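Local coordinates for protein 2,3-bisphosphoglycerate-independent phosphoglycerate mutase (Pyrococcus horikoshii, PDB 2ZKT) that probably interconverts 2-phosphoglycerate and 3-phosphoglycerate in glycolysis without 2,3-bisphosphoglycerate, and binds metal ions, at residues L3-I11 against I330-V340; A246-K256 against G263-G274. All coordinates share one frame; numbering follows the deposited sequence.

In the fold
From the N terminus, the chain first lays down strand 6-12, whose partner in contact 1 arrives only with strand 339-344. The two segments of that contact are separated by 318 residues, and their pairing closes a loop that takes in most of the chain, including the whole four-stranded antiparallel sheet. Contact 2 falls within this loop without crossing it: only six residues, nearly all helical, separate 246-256 from 263-274, so the closure is local. Both contacts build the same mixed sheet. Contact 2 forms its edge at strands 265-267 and 246-249, strand 296-301 comes next, and contact 1 follows with 6-12 and 339-344. Their centres lie about 19 Å apart and their nearest atoms about 7 Å, without touching.

Contact 1 (L3-I11 against I330-V340); sequences LKRKGLLII and ILDHVDLEEVV
Lys6 and Val339 face each other as parallel strand partners, and three backbone hydrogen bonds fix the register. Lys6 N donates to Glu338 O at 2.8 Å, Val340 N to Lys6 O at 3.0 Å, and Leu8 N to Val340 O at 2.9 Å. The middle bond is almost perfectly straight at its hydrogen, 179°. A CA-H...O contact from Gly7 CA to Val340 O, 3.6 Å, supplements them.

The charged interaction lies just ahead of the strand. Arg5 NH1 meets Glu337 OE2 at 2.7 Å, the carboxylate oxygen coming to the guanidinium edge near its plane. This salt bridge includes a hydrogen bond that is weak because it is bent, 126° at the hydrogen; the carboxylate plane is also turned well away from that of the guanidinium. Arg5 NH2 has a second partner, Leu403 O, while Lys6 turns its amine away from the contact to Tyr294 O.

Apolar packing gathers on the face bearing Leu8 and Ile10. Leu8 sends CD2 across to Ile330 CG2, 3.6 Å away, its first torsion (chi1 -180°) setting CG opposite the backbone N, and its CB rests against Val339 CG1 at 3.9 Å. Ile10 and Ile330 meet tip to tip, CD1 to CD1, at 4.1 Å.

Ile330 lies in the C-terminal part of helix 313-331 and also touches Leu299, so this part of the helix packs on strands 6-12 and 296-301 before the chain turns into strand 339-344. Strand 6-12 lies between 296-301 and 339-344 in the sheet; backbone bonds join it to both, Gly7 and Leu9 to Val297 on one side and Leu8 to Ala342 on the other.

Contact 2 (A246-K256 against G263-G274); sequences AAGVIAVALVK and GFDVYTPEGATG
With CG anti to its carbonyl carbon (chi1 -78°), Phe264 lays one ring face against Ala246 CB, a CH-pi contact 3.8 Å from that carbon to the ring centroid, while Ala247 O lies at the ring edge. The same first-torsion choice in Thr268 (chi1 -49°) directs OG1 to Ile250 O, 2.8 Å away, where the hydroxyl donates a hydrogen bond just beyond the strands. An alanine in place of Phe264 is likely to leave the Ala246 methyl without its aromatic partner and open a gap beside Phe238 and Phe68, whose rings meet this one.

Four backbone bonds pair the strands in parallel, their axes 22° apart; Tyr267 N to Gly248 O, at 2.7 Å, is the shortest. Tyr267 presents its ring edge to Gly248 O and also to Ala247 CB, its CE1 being 3.8 Å from that methyl. Val266 crosses the side chains of Ile250 and Lys256 at about a right angle, with CG1 3.9 Å from Lys256 CE. Further on, Ala251 CB approaches Gly274 N to 3.5 Å.

Strand 246-249, helix 253-261 and strand 265-267 form a beta-alpha-beta crossover at one edge of the mixed sheet of this alkaline phosphatase superfamily enzyme; at the N-cap of its helix, the Val252 side chain lies about 8 Å from a bound zinc ion.

Contact 1 (L3-I11 against I330-V340)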
loop_
_atom_site.group_PDB
_atom_site.type_symbol
_atom_site.label_atom_id
_atom_site.label_comp_id
_atom_site.label_asym_id
_atom_site.label_seq_id
_atom_site.Cartn_x
_atom_site.Cartn_y
_atom_site.Cartn_z
ATOM N N LEU B 3 -15.039 -16.927 -29.531
ATOM C CA LEU B 3 -14.655 -17.515 -28.251
ATOM C C LEU B 3 -15.186 -16.777 -27.015
ATOM O O LEU B 3 -15.100 -15.549 -26.914
ATOM C CB LEU B 3 -13.122 -17.582 -28.191
ATOM C CG LEU B 3 -12.452 -18.270 -27.004
ATOM C CD1 LEU B 3 -12.821 -19.757 -26.981
ATOM C CD2 LEU B 3 -10.945 -18.095 -27.133
ATOM N N LYS B 4 -15.730 -17.548 -26.072
ATOM C CA LYS B 4 -16.253 -16.991 -24.826
ATOM C C LYS B 4 -15.137 -17.020 -23.770
ATOM O O LYS B 4 -14.182 -17.788 -23.890
ATOM C CB LYS B 4 -17.451 -17.815 -24.345
ATOM C CG LYS B 4 -18.638 -17.806 -25.301
ATOM C CD LYS B 4 -19.752 -18.712 -24.785
ATOM C CE LYS B 4 -20.983 -18.659 -25.677
ATOM N NZ LYS B 4 -22.088 -19.501 -25.099
ATOM N N ARG B 5 -15.261 -16.189 -22.734
ATOM C CA ARG B 5 -14.240 -16.144 -21.685
ATOM C C ARG B 5 -14.828 -16.473 -20.320
ATOM O O ARG B 5 -16.049 -16.511 -20.156
ATOM C CB ARG B 5 -13.584 -14.751 -21.657
ATOM C CG ARG B 5 -12.711 -14.474 -22.869
ATOM C CD ARG B 5 -12.091 -13.073 -22.863
ATOM N NE ARG B 5 -12.971 -12.103 -23.509
ATOM C CZ ARG B 5 -12.645 -11.395 -24.587
ATOM N NH1 ARG B 5 -11.445 -11.536 -25.150
ATOM N NH2 ARG B 5 -13.532 -10.550 -25.110
ATOM N N LYS B 6 -13.950 -16.732 -19.348
ATOM C CA LYS B 6 -14.388 -17.030 -17.983
ATOM C C LYS B 6 -14.499 -15.723 -17.193
ATOM O O LYS B 6 -14.080 -14.659 -17.665
ATOM C CB LYS B 6 -13.386 -17.953 -17.274
ATOM C CG LYS B 6 -13.391 -19.393 -17.757
ATOM C CD LYS B 6 -12.288 -20.211 -17.080
ATOM C CE LYS B 6 -12.206 -21.621 -17.663
ATOM N NZ LYS B 6 -13.442 -22.408 -17.369
ATOM N N GLY B 7 -15.057 -15.802 -15.986
ATOM C CA GLY B 7 -15.180 -14.604 -15.179
ATOM C C GLY B 7 -14.612 -14.773 -13.781
ATOM O O GLY B 7 -14.677 -15.858 -13.201
ATOM N N LEU B 8 -14.043 -13.695 -13.242
ATOM C CA LEU B 8 -13.498 -13.721 -11.889
ATOM C C LEU B 8 -13.873 -12.422 -11.162
ATOM O O LEU B 8 -13.266 -11.365 -11.374
ATOM C CB LEU B 8 -11.970 -13.908 -11.917
ATOM C CG LEU B 8 -11.259 -13.964 -10.559
ATOM C CD1 LEU B 8 -11.966 -14.917 -9.597
ATOM C CD2 LEU B 8 -9.836 -14.397 -10.796
ATOM N N LEU B 9 -14.888 -12.514 -10.310
ATOM C CA LEU B 9 -15.354 -11.368 -9.566
ATOM C C LEU B 9 -14.822 -11.429 -8.133
ATOM O O LEU B 9 -15.158 -12.341 -7.359
ATOM C CB LEU B 9 -16.888 -11.334 -9.571
ATOM C CG LEU B 9 -17.538 -10.213 -8.745
ATOM C CD1 LEU B 9 -16.931 -8.875 -9.137
ATOM C CD2 LEU B 9 -19.051 -10.217 -8.959
ATOM N N ILE B 10 -14.001 -10.437 -7.784
ATOM C CA ILE B 10 -13.390 -10.367 -6.462
ATOM C C ILE B 10 -13.966 -9.246 -5.591
ATOM O O ILE B 10 -13.956 -8.068 -5.975
ATOM C CB ILE B 10 -11.859 -10.207 -6.628
ATOM C CG1 ILE B 10 -11.313 -11.457 -7.345
ATOM C CG2 ILE B 10 -11.172 -9.997 -5.276
ATOM C CD1 ILE B 10 -9.822 -11.432 -7.559
ATOM N N ILE B 11 -14.490 -9.623 -4.424
ATOM C CA ILE B 11 -15.059 -8.654 -3.497
ATOM C C ILE B 11 -14.238 -8.491 -2.214
ATOM O O ILE B 11 -13.999 -9.460 -1.463
ATOM C CB ILE B 11 -16.507 -9.034 -3.087
ATOM C CG1 ILE B 11 -17.441 -8.948 -4.310
ATOM C CG2 ILE B 11 -16.992 -8.116 -1.965
ATOM C CD1 ILE B 11 -17.503 -7.564 -4.946
ATOM N N ILE B 330 -3.122 -15.004 -7.974
ATOM C CA ILE B 330 -4.060 -15.350 -9.039
ATOM C C ILE B 330 -3.583 -14.886 -10.409
ATOM O O ILE B 330 -3.653 -15.641 -11.385
ATOM C CB ILE B 330 -5.464 -14.745 -8.788
ATOM C CG1 ILE B 330 -6.059 -15.328 -7.500
ATOM C CG2 ILE B 330 -6.372 -15.028 -9.978
ATOM C CD1 ILE B 330 -7.328 -14.623 -7.028
ATOM N N LEU B 331 -3.107 -13.641 -10.491
ATOM C CA LEU B 331 -2.632 -13.103 -11.766
ATOM C C LEU B 331 -1.472 -13.912 -12.354
ATOM O O LEU B 331 -1.315 -13.978 -13.582
ATOM C CB LEU B 331 -2.201 -11.631 -11.609
ATOM C CG LEU B 331 -3.302 -10.617 -11.252
ATOM C CD1 LEU B 331 -2.717 -9.208 -11.273
ATOM C CD2 LEU B 331 -4.458 -10.722 -12.250
ATOM N N ASP B 332 -0.662 -14.524 -11.484
ATOM C CA ASP B 332 0.485 -15.318 -11.942
ATOM C C ASP B 332 0.089 -16.689 -12.479
ATOM O O ASP B 332 0.924 -17.398 -13.043
ATOM C CB ASP B 332 1.510 -15.521 -10.811
ATOM C CG ASP B 332 2.256 -14.245 -10.455
ATOM O OD1 ASP B 332 2.588 -13.472 -11.386
ATOM O OD2 ASP B 332 2.525 -14.019 -9.251
ATOM N N HIS B 333 -1.184 -17.060 -12.310
ATOM C CA HIS B 333 -1.647 -18.371 -12.768
ATOM C C HIS B 333 -2.821 -18.326 -13.741
ATOM O O HIS B 333 -3.424 -19.364 -14.023
ATOM C CB HIS B 333 -2.030 -19.236 -11.562
ATOM C CG HIS B 333 -0.884 -19.514 -10.635
ATOM N ND1 HIS B 333 -0.762 -18.917 -9.392
ATOM C CD2 HIS B 333 0.180 -20.353 -10.754
ATOM C CE1 HIS B 333 0.325 -19.374 -8.788
ATOM N NE2 HIS B 333 0.914 -20.247 -9.592
ATOM N N VAL B 334 -3.153 -17.141 -14.253
ATOM C CA VAL B 334 -4.269 -17.030 -15.197
ATOM C C VAL B 334 -3.931 -16.130 -16.380
ATOM O O VAL B 334 -3.108 -15.217 -16.268
ATOM C CB VAL B 334 -5.553 -16.467 -14.516
ATOM C CG1 VAL B 334 -5.889 -17.285 -13.278
ATOM C CG2 VAL B 334 -5.361 -14.987 -14.163
ATOM N N ASP B 335 -4.574 -16.404 -17.514
ATOM C CA ASP B 335 -4.378 -15.621 -18.730
ATOM C C ASP B 335 -5.543 -14.623 -18.802
ATOM O O ASP B 335 -6.718 -15.024 -18.813
ATOM C CB ASP B 335 -4.378 -16.559 -19.951
ATOM C CG ASP B 335 -4.266 -15.812 -21.278
ATOM O OD1 ASP B 335 -3.568 -14.777 -21.343
ATOM O OD2 ASP B 335 -4.873 -16.278 -22.267
ATOM N N LEU B 336 -5.223 -13.327 -18.828
ATOM C CA LEU B 336 -6.280 -12.321 -18.836
ATOM C C LEU B 336 -7.065 -12.261 -20.165
ATOM O O LEU B 336 -8.144 -11.688 -20.250
ATOM C CB LEU B 336 -5.642 -10.967 -18.529
ATOM C CG LEU B 336 -5.242 -10.856 -17.053
ATOM C CD1 LEU B 336 -4.598 -9.507 -16.719
ATOM C CD2 LEU B 336 -6.442 -11.006 -16.109
ATOM N N GLU B 337 -6.478 -12.836 -21.234
ATOM C CA GLU B 337 -7.234 -12.906 -22.486
ATOM C C GLU B 337 -8.362 -13.946 -22.394
ATOM O O GLU B 337 -9.319 -13.946 -23.164
ATOM C CB GLU B 337 -6.262 -13.246 -23.624
ATOM C CG GLU B 337 -6.970 -13.525 -24.957
ATOM C CD GLU B 337 -7.949 -12.411 -25.275
ATOM O OE1 GLU B 337 -7.543 -11.255 -25.287
ATOM O OE2 GLU B 337 -9.104 -12.724 -25.580
ATOM N N GLU B 338 -8.207 -14.877 -21.424
ATOM C CA GLU B 338 -9.218 -15.922 -21.232
ATOM C C GLU B 338 -10.120 -15.635 -20.016
ATOM O O GLU B 338 -11.216 -16.167 -19.878
ATOM C CB GLU B 338 -8.487 -17.258 -21.027
ATOM C CG GLU B 338 -7.606 -17.649 -22.220
ATOM C CD GLU B 338 -6.912 -18.961 -21.918
ATOM O OE1 GLU B 338 -6.135 -19.011 -20.973
ATOM O OE2 GLU B 338 -7.142 -19.926 -22.655
ATOM N N VAL B 339 -9.650 -14.795 -19.099
ATOM C CA VAL B 339 -10.400 -14.504 -17.883
ATOM C C VAL B 339 -10.616 -13.009 -17.696
ATOM O O VAL B 339 -9.667 -12.217 -17.687
ATOM C CB VAL B 339 -9.657 -15.067 -16.626
ATOM C CG1 VAL B 339 -10.500 -14.878 -15.387
ATOM C CG2 VAL B 339 -9.346 -16.540 -16.821
ATOM N N VAL B 340 -11.882 -12.627 -17.555
ATOM C CA VAL B 340 -12.239 -11.236 -17.334
ATOM C C VAL B 340 -12.288 -11.053 -15.824
ATOM O O VAL B 340 -13.060 -11.730 -15.139
ATOM C CB VAL B 340 -13.612 -10.928 -17.922
ATOM C CG1 VAL B 340 -13.994 -9.485 -17.613
ATOM C CG2 VAL B 340 -13.587 -11.188 -19.430
#

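Contact 2 (A246-K256 against G263-G274)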
loop_
_atom_site.group_PDB
_atom_site.type_symbol
_atom_site.label_atom_id
_atom_site.label_comp_id
_atom_site.label_asym_id
_atom_site.label_seq_id
_atom_site.Cartn_x
_atom_site.Cartn_y
_atom_site.Cartn_z
ATOM N N ALA B 246 -21.193 -21.808 -12.042
ATOM C CA ALA B 246 -20.664 -20.785 -11.153
ATOM C C ALA B 246 -20.265 -21.313 -9.774
ATOM O O ALA B 246 -21.060 -21.976 -9.097
ATOM C CB ALA B 246 -21.698 -19.659 -11.008
ATOM N N ALA B 247 -19.035 -20.994 -9.357
ATOM C CA ALA B 247 -18.514 -21.413 -8.053
ATOM C C ALA B 247 -18.016 -20.204 -7.258
ATOM O O ALA B 247 -17.661 -19.175 -7.832
ATOM C CB ALA B 247 -17.369 -22.408 -8.237
ATOM N N GLY B 248 -17.982 -20.334 -5.933
ATOM C CA GLY B 248 -17.507 -19.236 -5.097
ATOM C C GLY B 248 -16.639 -19.669 -3.917
ATOM O O GLY B 248 -16.905 -20.685 -3.265
ATOM N N VAL B 249 -15.584 -18.900 -3.656
ATOM C CA VAL B 249 -14.690 -19.162 -2.531
ATOM C C VAL B 249 -15.156 -18.194 -1.444
ATOM O O VAL B 249 -14.895 -16.991 -1.518
ATOM C CB VAL B 249 -13.223 -18.858 -2.902
ATOM C CG1 VAL B 249 -12.331 -19.021 -1.678
ATOM C CG2 VAL B 249 -12.776 -19.780 -4.017
ATOM N N ILE B 250 -15.851 -18.712 -0.434
ATOM C CA ILE B 250 -16.388 -17.847 0.610
ATOM C C ILE B 250 -16.277 -18.458 2.005
ATOM O O ILE B 250 -16.365 -19.675 2.164
ATOM C CB ILE B 250 -17.873 -17.568 0.322
ATOM C CG1 ILE B 250 -18.045 -17.230 -1.168
ATOM C CG2 ILE B 250 -18.392 -16.457 1.240
ATOM C CD1 ILE B 250 -19.485 -17.152 -1.622
ATOM N N ALA B 251 -16.099 -17.605 3.014
ATOM C CA ALA B 251 -15.994 -18.075 4.395
ATOM C C ALA B 251 -17.184 -17.604 5.241
ATOM O O ALA B 251 -17.854 -18.417 5.889
ATOM C CB ALA B 251 -14.665 -17.603 5.023
ATOM N N VAL B 252 -17.456 -16.298 5.231
ATOM C CA VAL B 252 -18.566 -15.753 6.018
ATOM C C VAL B 252 -19.902 -16.404 5.657
ATOM O O VAL B 252 -20.261 -16.520 4.480
ATOM C CB VAL B 252 -18.691 -14.231 5.833
ATOM C CG1 VAL B 252 -19.622 -13.648 6.891
ATOM C CG2 VAL B 252 -17.323 -13.598 5.924
ATOM N N ALA B 253 -20.632 -16.822 6.693
ATOM C CA ALA B 253 -21.923 -17.494 6.543
ATOM C C ALA B 253 -22.952 -16.747 5.677
ATOM O O ALA B 253 -23.484 -17.299 4.705
ATOM C CB ALA B 253 -22.517 -17.766 7.932
ATOM N N LEU B 254 -23.236 -15.496 6.044
ATOM C CA LEU B 254 -24.227 -14.702 5.322
ATOM C C LEU B 254 -23.985 -14.588 3.811
ATOM O O LEU B 254 -24.934 -14.623 3.021
ATOM C CB LEU B 254 -24.322 -13.301 5.941
ATOM C CG LEU B 254 -25.415 -12.395 5.360
ATOM C CD1 LEU B 254 -26.762 -13.105 5.400
ATOM C CD2 LEU B 254 -25.469 -11.091 6.149
ATOM N N VAL B 255 -22.723 -14.461 3.402
ATOM C CA VAL B 255 -22.427 -14.334 1.981
ATOM C C VAL B 255 -22.496 -15.688 1.278
ATOM O O VAL B 255 -22.887 -15.765 0.101
ATOM C CB VAL B 255 -21.042 -13.666 1.756
ATOM C CG1 VAL B 255 -20.705 -13.619 0.263
ATOM C CG2 VAL B 255 -21.061 -12.247 2.335
ATOM N N LYS B 256 -22.125 -16.754 1.987
ATOM C CA LYS B 256 -22.193 -18.100 1.410
ATOM C C LYS B 256 -23.676 -18.391 1.150
ATOM O O LYS B 256 -24.034 -19.040 0.157
ATOM C CB LYS B 256 -21.646 -19.139 2.393
ATOM C CG LYS B 256 -20.182 -18.957 2.765
ATOM C CD LYS B 256 -19.792 -19.916 3.878
ATOM C CE LYS B 256 -20.065 -21.364 3.475
ATOM N NZ LYS B 256 -19.824 -22.307 4.605
ATOM N N GLY B 263 -27.705 -19.846 -6.637
ATOM C CA GLY B 263 -27.200 -20.957 -7.439
ATOM C C GLY B 263 -25.716 -21.262 -7.535
ATOM O O GLY B 263 -25.313 -22.065 -8.381
ATOM N N PHE B 264 -24.891 -20.644 -6.693
ATOM C CA PHE B 264 -23.451 -20.915 -6.745
ATOM C C PHE B 264 -23.073 -22.177 -5.967
ATOM O O PHE B 264 -23.787 -22.583 -5.039
ATOM C CB PHE B 264 -22.667 -19.726 -6.162
ATOM C CG PHE B 264 -22.537 -18.561 -7.101
ATOM C CD1 PHE B 264 -23.626 -17.722 -7.353
ATOM C CD2 PHE B 264 -21.323 -18.299 -7.743
ATOM C CE1 PHE B 264 -23.500 -16.637 -8.226
ATOM C CE2 PHE B 264 -21.191 -17.217 -8.619
ATOM C CZ PHE B 264 -22.276 -16.387 -8.861
ATOM N N ASP B 265 -21.960 -22.805 -6.362
ATOM C CA ASP B 265 -21.449 -23.983 -5.653
ATOM C C ASP B 265 -20.391 -23.389 -4.713
ATOM O O ASP B 265 -19.253 -23.157 -5.118
ATOM C CB ASP B 265 -20.782 -24.984 -6.617
ATOM C CG ASP B 265 -21.789 -25.743 -7.471
ATOM O OD1 ASP B 265 -22.958 -25.879 -7.044
ATOM O OD2 ASP B 265 -21.411 -26.223 -8.563
ATOM N N VAL B 266 -20.766 -23.141 -3.461
ATOM C CA VAL B 266 -19.838 -22.525 -2.520
ATOM C C VAL B 266 -18.761 -23.438 -1.926
ATOM O O VAL B 266 -19.024 -24.579 -1.540
ATOM C CB VAL B 266 -20.621 -21.824 -1.377
ATOM C CG1 VAL B 266 -19.658 -21.218 -0.359
ATOM C CG2 VAL B 266 -21.507 -20.728 -1.974
ATOM N N TYR B 267 -17.538 -22.907 -1.872
ATOM C CA TYR B 267 -16.380 -23.614 -1.335
ATOM C C TYR B 267 -15.732 -22.767 -0.251
ATOM O O TYR B 267 -15.702 -21.535 -0.346
ATOM C CB TYR B 267 -15.339 -23.864 -2.430
ATOM C CG TYR B 267 -15.800 -24.804 -3.520
ATOM C CD1 TYR B 267 -16.517 -24.325 -4.621
ATOM C CD2 TYR B 267 -15.519 -26.172 -3.458
ATOM C CE1 TYR B 267 -16.942 -25.181 -5.631
ATOM C CE2 TYR B 267 -15.943 -27.045 -4.471
ATOM C CZ TYR B 267 -16.653 -26.542 -5.557
ATOM O OH TYR B 267 -17.076 -27.391 -6.566
ATOM N N THR B 268 -15.217 -23.440 0.775
ATOM C CA THR B 268 -14.527 -22.780 1.877
ATOM C C THR B 268 -13.258 -23.607 2.083
ATOM O O THR B 268 -13.263 -24.599 2.811
ATOM C CB THR B 268 -15.362 -22.806 3.167
ATOM O OG1 THR B 268 -16.704 -22.362 2.888
ATOM C CG2 THR B 268 -14.734 -21.896 4.221
ATOM N N PRO B 269 -12.154 -23.213 1.426
ATOM C CA PRO B 269 -10.893 -23.951 1.559
ATOM C C PRO B 269 -10.336 -23.945 2.983
ATOM O O PRO B 269 -10.736 -23.125 3.819
ATOM C CB PRO B 269 -9.976 -23.232 0.565
ATOM C CG PRO B 269 -10.442 -21.816 0.675
ATOM C CD PRO B 269 -11.953 -21.973 0.646
ATOM N N GLU B 270 -9.414 -24.877 3.248
ATOM C CA GLU B 270 -8.782 -25.002 4.558
ATOM C C GLU B 270 -8.069 -23.700 4.939
ATOM O O GLU B 270 -7.204 -23.222 4.198
ATOM C CB GLU B 270 -7.761 -26.150 4.540
ATOM C CG GLU B 270 -8.361 -27.532 4.290
ATOM C CD GLU B 270 -9.224 -28.020 5.447
ATOM O OE1 GLU B 270 -8.708 -28.087 6.589
ATOM O OE2 GLU B 270 -10.414 -28.342 5.217
ATOM N N GLY B 271 -8.435 -23.128 6.088
ATOM C CA GLY B 271 -7.796 -21.896 6.534
ATOM C C GLY B 271 -8.633 -20.627 6.412
ATOM O O GLY B 271 -8.377 -19.641 7.118
ATOM N N ALA B 272 -9.634 -20.647 5.529
ATOM C CA ALA B 272 -10.501 -19.486 5.318
ATOM C C ALA B 272 -11.524 -19.364 6.456
ATOM O O ALA B 272 -12.437 -20.184 6.578
ATOM C CB ALA B 272 -11.212 -19.607 3.961
ATOM N N THR B 273 -11.373 -18.321 7.274
ATOM C CA THR B 273 -12.260 -18.116 8.436
ATOM C C THR B 273 -13.108 -16.831 8.347
ATOM O O THR B 273 -14.017 -16.598 9.139
ATOM C CB THR B 273 -11.434 -18.071 9.731
ATOM O OG1 THR B 273 -10.526 -16.958 9.686
ATOM C CG2 THR B 273 -10.639 -19.371 9.905
ATOM N N GLY B 274 -12.753 -15.958 7.387
ATOM C CA GLY B 274 -13.469 -14.686 7.282
ATOM C C GLY B 274 -13.049 -13.714 8.395
ATOM O O GLY B 274 -13.732 -12.749 8.727
#